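PDB 3O74: fructose transport system repressor FruR, which probably binds specific DNA sites as a LacI-family transcription regulator, acting as repressor or activator, with fructose 1-phosphate as its preferred effector. Local coordinates for residues Glu47-Gln51 and Ser74-Leu78; Cys59-Ala65 and Leu83-Ile88. One frame throughout, in Å; residues are numbered along the deposited sequence. Where two conformers were deposited one is given.

Interaction 1. Residues Glu47-Gln51 and Ser74-Leu78; sequences ERQLQ and SYREL
Two α-helical segments, E47-Q51 within helix 44-56 and S74-L78 within helix 74-80, run almost exactly parallel: their N-to-C directions differ by 5° and their axes come no closer than 11.7 Å. At that spacing the backbones do not pack together, the nearest CA pair being Q51 and Y75 at 8.3 Å, and side chains, mostly polar, span the gap; the two segments together bury 233 Å². E47 comes first, its CB directed toward the other helix and its side chain extended (chi1 and chi2 both t), so that OE2 accepts a hydrogen bond of 2.6 Å from Y75 OH, near the plane of the phenol ring. The same carboxylate also binds S66 OG and C67 N, in the loop after strand 61-64. The CA-to-CB bond of R48 points sideways, and its NE forms a salt bridge with D72 OD1, just before the second helix. Parallel neighbouring helices on one face of a parallel sheet are what right-handed β-α-β crossovers produce in the Rossmann-like subdomain of a LacI-type sugar-binding domain; accordingly Y75 also touches L62 and V64 of strand 61-64 and I8 of strand 4-9. On the next turn Q51, one helical hydrogen bond beyond E47 (Q51 N to E47 O, 2.9 Å), contributes the largest covered area, 89 Å². With chi1 m and chi2 t its OE1 lies over one face of the Y75 ring, 3.2 Å from CZ, and 2.8 Å from S74 OG, a possible hydrogen bond, since the hydroxyl's stronger partner is D72 OD2. Q51 CB finally meets L78 CD1 at 4.4 Å.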
ATOM      1  N   GLU B  47      18.894   3.490   3.767  1.00 28.25           N
ATOM      2  CA  GLU B  47      19.165   2.365   2.884  1.00 25.56           C
ATOM      3  C   GLU B  47      20.493   1.708   3.227  1.00 26.42           C
ATOM      4  O   GLU B  47      20.606   0.485   3.224  1.00 30.41           O
ATOM      5  CB  GLU B  47      19.156   2.782   1.417  1.00 29.85           C
ATOM      6  CG  GLU B  47      19.505   1.638   0.478  1.00 25.35           C
ATOM      7  CD  GLU B  47      19.214   1.966  -0.969  1.00 30.50           C
ATOM      8  OE1 GLU B  47      18.441   2.912  -1.218  1.00 32.49           O
ATOM      9  OE2 GLU B  47      19.754   1.275  -1.859  1.00 21.22           O
ATOM     10  N   ARG B  48      21.499   2.522   3.525  1.00 27.97           N
ATOM     11  CA  ARG B  48      22.802   1.988   3.891  1.00 32.78           C
ATOM     12  C   ARG B  48      22.719   1.196   5.194  1.00 33.30           C
ATOM     13  O   ARG B  48      23.395   0.179   5.353  1.00 35.46           O
ATOM     14  CB  ARG B  48      23.848   3.102   3.977  1.00 41.52           C
ATOM     15  CG  ARG B  48      24.126   3.764   2.632  1.00 46.40           C
ATOM     16  CD  ARG B  48      25.376   4.626   2.667  1.00 52.25           C
ATOM     17  NE  ARG B  48      25.528   5.407   1.441  1.00 56.16           N
ATOM     18  CZ  ARG B  48      25.125   6.667   1.306  1.00 58.17           C
ATOM     19  NH1 ARG B  48      24.550   7.290   2.327  1.00 55.95           N
ATOM     20  NH2 ARG B  48      25.300   7.307   0.157  1.00 58.77           N
ATOM     21  N   GLN B  49      21.877   1.653   6.115  1.00 32.89           N
ATOM     22  CA  GLN B  49      21.613   0.900   7.338  1.00 39.06           C
ATOM     23  C   GLN B  49      20.984  -0.461   7.028  1.00 34.94           C
ATOM     24  O   GLN B  49      21.300  -1.459   7.671  1.00 34.08           O
ATOM     25  CB  GLN B  49      20.697   1.688   8.280  1.00 43.29           C
ATOM     26  CG  GLN B  49      21.316   2.947   8.860  1.00 53.34           C
ATOM     27  CD  GLN B  49      20.595   3.434  10.106  1.00 64.00           C
ATOM     28  OE1 GLN B  49      19.369   3.572  10.120  1.00 62.14           O
ATOM     29  NE2 GLN B  49      21.358   3.696  11.162  1.00 70.81           N
ATOM     30  N   LEU B  50      20.086  -0.494   6.049  1.00 29.95           N
ATOM     31  CA  LEU B  50      19.420  -1.738   5.680  1.00 30.65           C
ATOM     32  C   LEU B  50      20.372  -2.690   4.963  1.00 32.76           C
ATOM     33  O   LEU B  50      20.259  -3.909   5.093  1.00 30.18           O
ATOM     34  CB  LEU B  50      18.182  -1.461   4.822  1.00 24.76           C
ATOM     35  CG  LEU B  50      17.056  -0.728   5.555  1.00 22.22           C
ATOM     36  CD1 LEU B  50      15.872  -0.498   4.633  1.00 22.73           C
ATOM     37  CD2 LEU B  50      16.634  -1.515   6.776  1.00 20.33           C
ATOM     38  N   GLN B  51      21.310  -2.127   4.208  1.00 33.77           N
ATOM     39  CA  GLN B  51      22.347  -2.925   3.565  1.00 34.59           C
ATOM     40  C   GLN B  51      23.075  -3.780   4.593  1.00 40.39           C
ATOM     41  O   GLN B  51      23.193  -4.994   4.434  1.00 41.84           O
ATOM     42  CB  GLN B  51      23.362  -2.028   2.861  1.00 39.54           C
ATOM     43  CG  GLN B  51      22.847  -1.342   1.617  1.00 42.00           C
ATOM     44  CD  GLN B  51      23.934  -0.555   0.918  1.00 44.41           C
ATOM     45  OE1 GLN B  51      23.839  -0.264  -0.272  1.00 47.76           O
ATOM     46  NE2 GLN B  51      24.983  -0.215   1.657  1.00 43.25           N
ATOM     47  N   SER B  74      28.471   0.799  -2.898  1.00 44.80           N
ATOM     48  CA  SER B  74      28.165  -0.102  -1.793  1.00 42.36           C
ATOM     49  C   SER B  74      27.661  -1.462  -2.277  1.00 36.52           C
ATOM     50  O   SER B  74      28.070  -2.496  -1.750  1.00 38.14           O
ATOM     51  CB  SER B  74      27.163   0.538  -0.824  1.00 45.44           C
ATOM     52  OG  SER B  74      26.037   1.061  -1.509  1.00 42.02           O
ATOM     53  N   TYR B  75      26.791  -1.474  -3.286  1.00 30.72           N
ATOM     54  CA  TYR B  75      26.273  -2.749  -3.780  1.00 26.85           C
ATOM     55  C   TYR B  75      27.327  -3.570  -4.510  1.00 27.09           C
ATOM     56  O   TYR B  75      27.255  -4.795  -4.535  1.00 27.31           O
ATOM     57  CB  TYR B  75      25.005  -2.568  -4.617  1.00 26.12           C
ATOM     58  CG  TYR B  75      23.816  -2.203  -3.763  1.00 28.18           C
ATOM     59  CD1 TYR B  75      23.300  -3.103  -2.837  1.00 27.07           C
ATOM     60  CD2 TYR B  75      23.224  -0.955  -3.865  1.00 27.36           C
ATOM     61  CE1 TYR B  75      22.218  -2.766  -2.041  1.00 26.84           C
ATOM     62  CE2 TYR B  75      22.151  -0.612  -3.082  1.00 29.32           C
ATOM     63  CZ  TYR B  75      21.648  -1.515  -2.171  1.00 27.73           C
ATOM     64  OH  TYR B  75      20.572  -1.156  -1.391  1.00 29.20           O
ATOM     65  N   ARG B  76      28.314  -2.894  -5.087  1.00 28.75           N
ATOM     66  CA  ARG B  76      29.446  -3.592  -5.687  1.00 35.72           C
ATOM     67  C   ARG B  76      30.228  -4.353  -4.616  1.00 36.78           C
ATOM     68  O   ARG B  76      30.680  -5.475  -4.843  1.00 34.01           O
ATOM     69  CB  ARG B  76      30.360  -2.608  -6.418  1.00 36.25           C
ATOM     70  CG  ARG B  76      29.760  -2.034  -7.694  1.00 37.15           C
ATOM     71  CD  ARG B  76      29.763  -3.061  -8.815  1.00 41.17           C
ATOM     72  NE  ARG B  76      31.096  -3.622  -9.022  1.00 43.44           N
ATOM     73  CZ  ARG B  76      32.057  -3.034  -9.728  1.00 47.36           C
ATOM     74  NH1 ARG B  76      31.840  -1.856 -10.298  1.00 45.54           N
ATOM     75  NH2 ARG B  76      33.240  -3.619  -9.861  1.00 46.59           N
ATOM     76  N   GLU B  77      30.379  -3.742  -3.445  1.00 44.63           N
ATOM     77  CA  GLU B  77      31.068  -4.396  -2.333  1.00 49.56           C
ATOM     78  C   GLU B  77      30.348  -5.674  -1.920  1.00 41.04           C
ATOM     79  O   GLU B  77      30.976  -6.718  -1.742  1.00 39.84           O
ATOM     80  CB  GLU B  77      31.191  -3.458  -1.129  1.00 60.01           C
ATOM     81  CG  GLU B  77      32.225  -2.353  -1.282  1.00 70.63           C
ATOM     82  CD  GLU B  77      32.282  -1.440  -0.068  1.00 78.57           C
ATOM     83  OE1 GLU B  77      31.899  -1.887   1.036  1.00 79.00           O
ATOM     84  OE2 GLU B  77      32.708  -0.276  -0.218  1.00 81.22           O
ATOM     85  N   LEU B  78      29.029  -5.584  -1.771  1.00 33.04           N
ATOM     86  CA  LEU B  78      28.222  -6.727  -1.358  1.00 35.49           C
ATOM     87  C   LEU B  78      28.292  -7.842  -2.394  1.00 39.26           C
ATOM     88  O   LEU B  78      28.435  -9.015  -2.052  1.00 40.77           O
ATOM     89  CB  LEU B  78      26.767  -6.299  -1.142  1.00 37.52           C
ATOM     90  CG  LEU B  78      26.509  -5.249  -0.060  1.00 33.28           C
ATOM     91  CD1 LEU B  78      25.033  -4.898   0.008  1.00 35.72           C
ATOM     92  CD2 LEU B  78      26.995  -5.750   1.289  1.00 38.99           C
TER

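Interaction 2. Residues Cys59-Ala65 and Leu83-Ile88; sequences CDALFVA and LPVIAI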
ATOM      1  N   CYS B  59      20.951 -12.981   4.033  1.00 37.96           N
ATOM      2  CA  CYS B  59      19.943 -13.343   3.047  0.62 34.06           C
ATOM      3  C   CYS B  59      20.625 -13.907   1.800  1.00 30.80           C
ATOM      4  O   CYS B  59      21.724 -13.489   1.448  1.00 35.83           O
ATOM      5  CB  CYS B  59      19.069 -12.140   2.686  0.62 30.93           C
ATOM      6  SG  CYS B  59      18.051 -11.526   4.049  0.62 51.47           S
ATOM      7  N   ASP B  60      19.973 -14.860   1.142  1.00 28.73           N
ATOM      8  CA  ASP B  60      20.559 -15.525  -0.019  1.00 29.92           C
ATOM      9  C   ASP B  60      20.640 -14.611  -1.238  1.00 31.03           C
ATOM     10  O   ASP B  60      21.509 -14.772  -2.095  1.00 26.45           O
ATOM     11  CB  ASP B  60      19.776 -16.794  -0.356  1.00 31.99           C
ATOM     12  CG  ASP B  60      19.883 -17.849   0.728  1.00 38.50           C
ATOM     13  OD1 ASP B  60      20.693 -17.661   1.661  1.00 36.17           O
ATOM     14  OD2 ASP B  60      19.161 -18.865   0.642  1.00 41.42           O
ATOM     15  N   ALA B  61      19.729 -13.648  -1.311  1.00 30.42           N
ATOM     16  CA  ALA B  61      19.766 -12.643  -2.364  1.00 24.89           C
ATOM     17  C   ALA B  61      19.039 -11.397  -1.895  1.00 26.06           C
ATOM     18  O   ALA B  61      18.208 -11.459  -0.989  1.00 23.85           O
ATOM     19  CB  ALA B  61      19.146 -13.176  -3.650  1.00 20.65           C
ATOM     20  N   LEU B  62      19.354 -10.266  -2.514  1.00 19.74           N
ATOM     21  CA  LEU B  62      18.753  -8.999  -2.119  1.00 17.73           C
ATOM     22  C   LEU B  62      18.113  -8.312  -3.316  1.00 24.80           C
ATOM     23  O   LEU B  62      18.781  -8.025  -4.320  1.00 19.44           O
ATOM     24  CB  LEU B  62      19.809  -8.089  -1.485  1.00 19.69           C
ATOM     25  CG  LEU B  62      19.415  -6.685  -1.029  1.00 20.68           C
ATOM     26  CD1 LEU B  62      18.300  -6.736   0.021  1.00 21.34           C
ATOM     27  CD2 LEU B  62      20.636  -5.963  -0.485  1.00 24.53           C
ATOM     28  N   PHE B  63      16.807  -8.079  -3.216  1.00 16.87           N
ATOM     29  CA  PHE B  63      16.103  -7.251  -4.182  1.00 19.02           C
ATOM     30  C   PHE B  63      16.165  -5.823  -3.676  1.00 20.29           C
ATOM     31  O   PHE B  63      16.058  -5.580  -2.471  1.00 16.71           O
ATOM     32  CB  PHE B  63      14.641  -7.680  -4.309  1.00 19.37           C
ATOM     33  CG  PHE B  63      14.459  -9.102  -4.749  1.00 21.58           C
ATOM     34  CD1 PHE B  63      14.727  -9.476  -6.057  1.00 23.86           C
ATOM     35  CD2 PHE B  63      14.007 -10.067  -3.857  1.00 24.66           C
ATOM     36  CE1 PHE B  63      14.556 -10.796  -6.467  1.00 24.10           C
ATOM     37  CE2 PHE B  63      13.830 -11.373  -4.260  1.00 26.25           C
ATOM     38  CZ  PHE B  63      14.107 -11.742  -5.562  1.00 27.12           C
ATOM     39  N   VAL B  64      16.321  -4.866  -4.582  1.00 18.26           N
ATOM     40  CA  VAL B  64      16.414  -3.483  -4.137  1.00 21.44           C
ATOM     41  C   VAL B  64      15.935  -2.460  -5.164  1.00 21.73           C
ATOM     42  O   VAL B  64      16.276  -2.533  -6.341  1.00 16.07           O
ATOM     43  CB  VAL B  64      17.861  -3.137  -3.667  1.00 30.56           C
ATOM     44  CG1 VAL B  64      18.869  -3.357  -4.789  1.00 27.04           C
ATOM     45  CG2 VAL B  64      17.939  -1.710  -3.145  1.00 32.39           C
ATOM     46  N   ALA B  65      15.120  -1.521  -4.692  1.00 16.33           N
ATOM     47  CA  ALA B  65      14.801  -0.314  -5.437  1.00 21.15           C
ATOM     48  C   ALA B  65      15.544   0.806  -4.724  1.00 26.17           C
ATOM     49  O   ALA B  65      15.067   1.345  -3.724  1.00 24.79           O
ATOM     50  CB  ALA B  65      13.314  -0.063  -5.427  1.00 19.14           C
ATOM     51  N   LEU B  83      27.085 -11.836  -2.580  1.00 33.52           N
ATOM     52  CA  LEU B  83      25.643 -11.603  -2.497  1.00 30.31           C
ATOM     53  C   LEU B  83      25.045 -11.228  -3.852  1.00 29.20           C
ATOM     54  O   LEU B  83      25.451 -10.240  -4.462  1.00 30.65           O
ATOM     55  CB  LEU B  83      25.324 -10.509  -1.474  1.00 31.39           C
ATOM     56  CG  LEU B  83      23.844 -10.142  -1.311  1.00 30.97           C
ATOM     57  CD1 LEU B  83      23.018 -11.356  -0.921  1.00 28.94           C
ATOM     58  CD2 LEU B  83      23.669  -9.029  -0.291  1.00 34.35           C
ATOM     59  N   PRO B  84      24.080 -12.025  -4.332  1.00 27.85           N
ATOM     60  CA  PRO B  84      23.334 -11.674  -5.541  1.00 25.97           C
ATOM     61  C   PRO B  84      22.441 -10.469  -5.286  1.00 28.03           C
ATOM     62  O   PRO B  84      21.636 -10.495  -4.354  1.00 25.32           O
ATOM     63  CB  PRO B  84      22.468 -12.911  -5.795  1.00 24.24           C
ATOM     64  CG  PRO B  84      23.124 -14.017  -5.026  1.00 24.24           C
ATOM     65  CD  PRO B  84      23.728 -13.362  -3.831  1.00 26.98           C
ATOM     66  N   VAL B  85      22.586  -9.429  -6.103  1.00 24.34           N
ATOM     67  CA  VAL B  85      21.766  -8.231  -5.967  1.00 25.30           C
ATOM     68  C   VAL B  85      20.912  -8.048  -7.213  1.00 26.05           C
ATOM     69  O   VAL B  85      21.434  -7.925  -8.323  1.00 26.52           O
ATOM     70  CB  VAL B  85      22.634  -6.974  -5.747  1.00 22.67           C
ATOM     71  CG1 VAL B  85      21.764  -5.727  -5.680  1.00 20.82           C
ATOM     72  CG2 VAL B  85      23.468  -7.114  -4.484  1.00 28.00           C
ATOM     73  N   ILE B  86      19.597  -8.051  -7.029  1.00 16.78           N
ATOM     74  CA  ILE B  86      18.673  -7.862  -8.141  1.00 19.48           C
ATOM     75  C   ILE B  86      17.931  -6.545  -7.980  1.00 21.76           C
ATOM     76  O   ILE B  86      17.169  -6.371  -7.028  1.00 17.45           O
ATOM     77  CB  ILE B  86      17.649  -9.005  -8.232  1.00 24.05           C
ATOM     78  CG1 ILE B  86      18.359 -10.357  -8.257  1.00 30.92           C
ATOM     79  CG2 ILE B  86      16.763  -8.832  -9.465  1.00 24.50           C
ATOM     80  CD1 ILE B  86      19.258 -10.542  -9.460  1.00 37.79           C
ATOM     81  N   ALA B  87      18.155  -5.616  -8.904  1.00 20.78           N
ATOM     82  CA  ALA B  87      17.458  -4.333  -8.866  1.00 17.96           C
ATOM     83  C   ALA B  87      16.021  -4.493  -9.339  1.00 18.86           C
ATOM     84  O   ALA B  87      15.739  -5.280 -10.239  1.00 19.26           O
ATOM     85  CB  ALA B  87      18.192  -3.286  -9.710  1.00 17.21           C
ATOM     86  N   ILE B  88      15.115  -3.739  -8.729  1.00 19.73           N
ATOM     87  CA  ILE B  88      13.715  -3.758  -9.127  1.00 18.19           C
ATOM     88  C   ILE B  88      13.201  -2.334  -9.307  1.00 20.19           C
ATOM     89  O   ILE B  88      13.385  -1.484  -8.434  1.00 22.70           O
ATOM     90  CB  ILE B  88      12.839  -4.488  -8.080  1.00 23.71           C
ATOM     91  CG1 ILE B  88      13.157  -5.982  -8.064  1.00 20.81           C
ATOM     92  CG2 ILE B  88      11.364  -4.269  -8.367  1.00 25.56           C
ATOM     93  CD1 ILE B  88      12.233  -6.799  -7.162  1.00 21.71           C
TER
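This is a parallel β pairing between neighbouring strands, 61-64 and 85-88, inside the sheet of the LacI-type sugar-binding domain; together with helix 74-80 they make up a β-α-β unit. The 19° angle between the N-to-C directions of the strands and the 4.6 Å axis separation identify the parallel arrangement, and the bridges L62 with V85, F63 with I86 and V64 with A87 fix the register. Four backbone hydrogen bonds follow the regular parallel pattern, in which alternate residues of one strand bond to residues on both sides of their bridge partner: L62 N to P84 O at 2.9 Å, I86 N to L62 O at 2.8 Å, V64 N to I86 O at 3.0 Å and I88 N to V64 O at 2.9 Å. CA-H...O contacts reinforce them, the shortest from F63 CA to I86 O at 3.2 Å. On the other edge of strand 61-64, F63 bonds through its backbone to G6 and I8 of strand 4-9, so the strand is interior to the sheet. The two faces are covered differently. L62 and V64 share one with V85 and A87, where V64 CG1 lies 3.8 Å from V85 CG1, and helix 44-56 reaches this face through F54 and E47. F63 and I86 occupy the other, with F63 also touching A245 of helix 234-250. Before the bridged pairs, L83 CD1 approaches C59 O to 3.4 Å. Obliquely placed against the F63 ring, I86 CB and I88 CD1 stand 3.7 and 3.8 Å from F63 CD1.

How the interactions relate
From the N terminus the order is 47-51, 59-65, 74-78, 83-88, so the two contacts cross: interaction 1 closes a loop across the 22 residues that contain strand 61-64, and interaction 2 one across the 17 residues that contain helix 74-80. Together they span helix 44-56, strand 61-64, helix 74-80 and strand 85-88, two helices on the same face of strand 61-64, which pairs with strand 85-88. Their centres are about 10 Å apart and they meet directly: Y75 OH packs 3.2 Å from V64 CG2, and Y75 CE1 lies 3.9 Å from L62 CD2. A probable hydrogen bond, 3.2 Å between L83 N and L78 O, joins the helical segment to the one leading into strand 85-88.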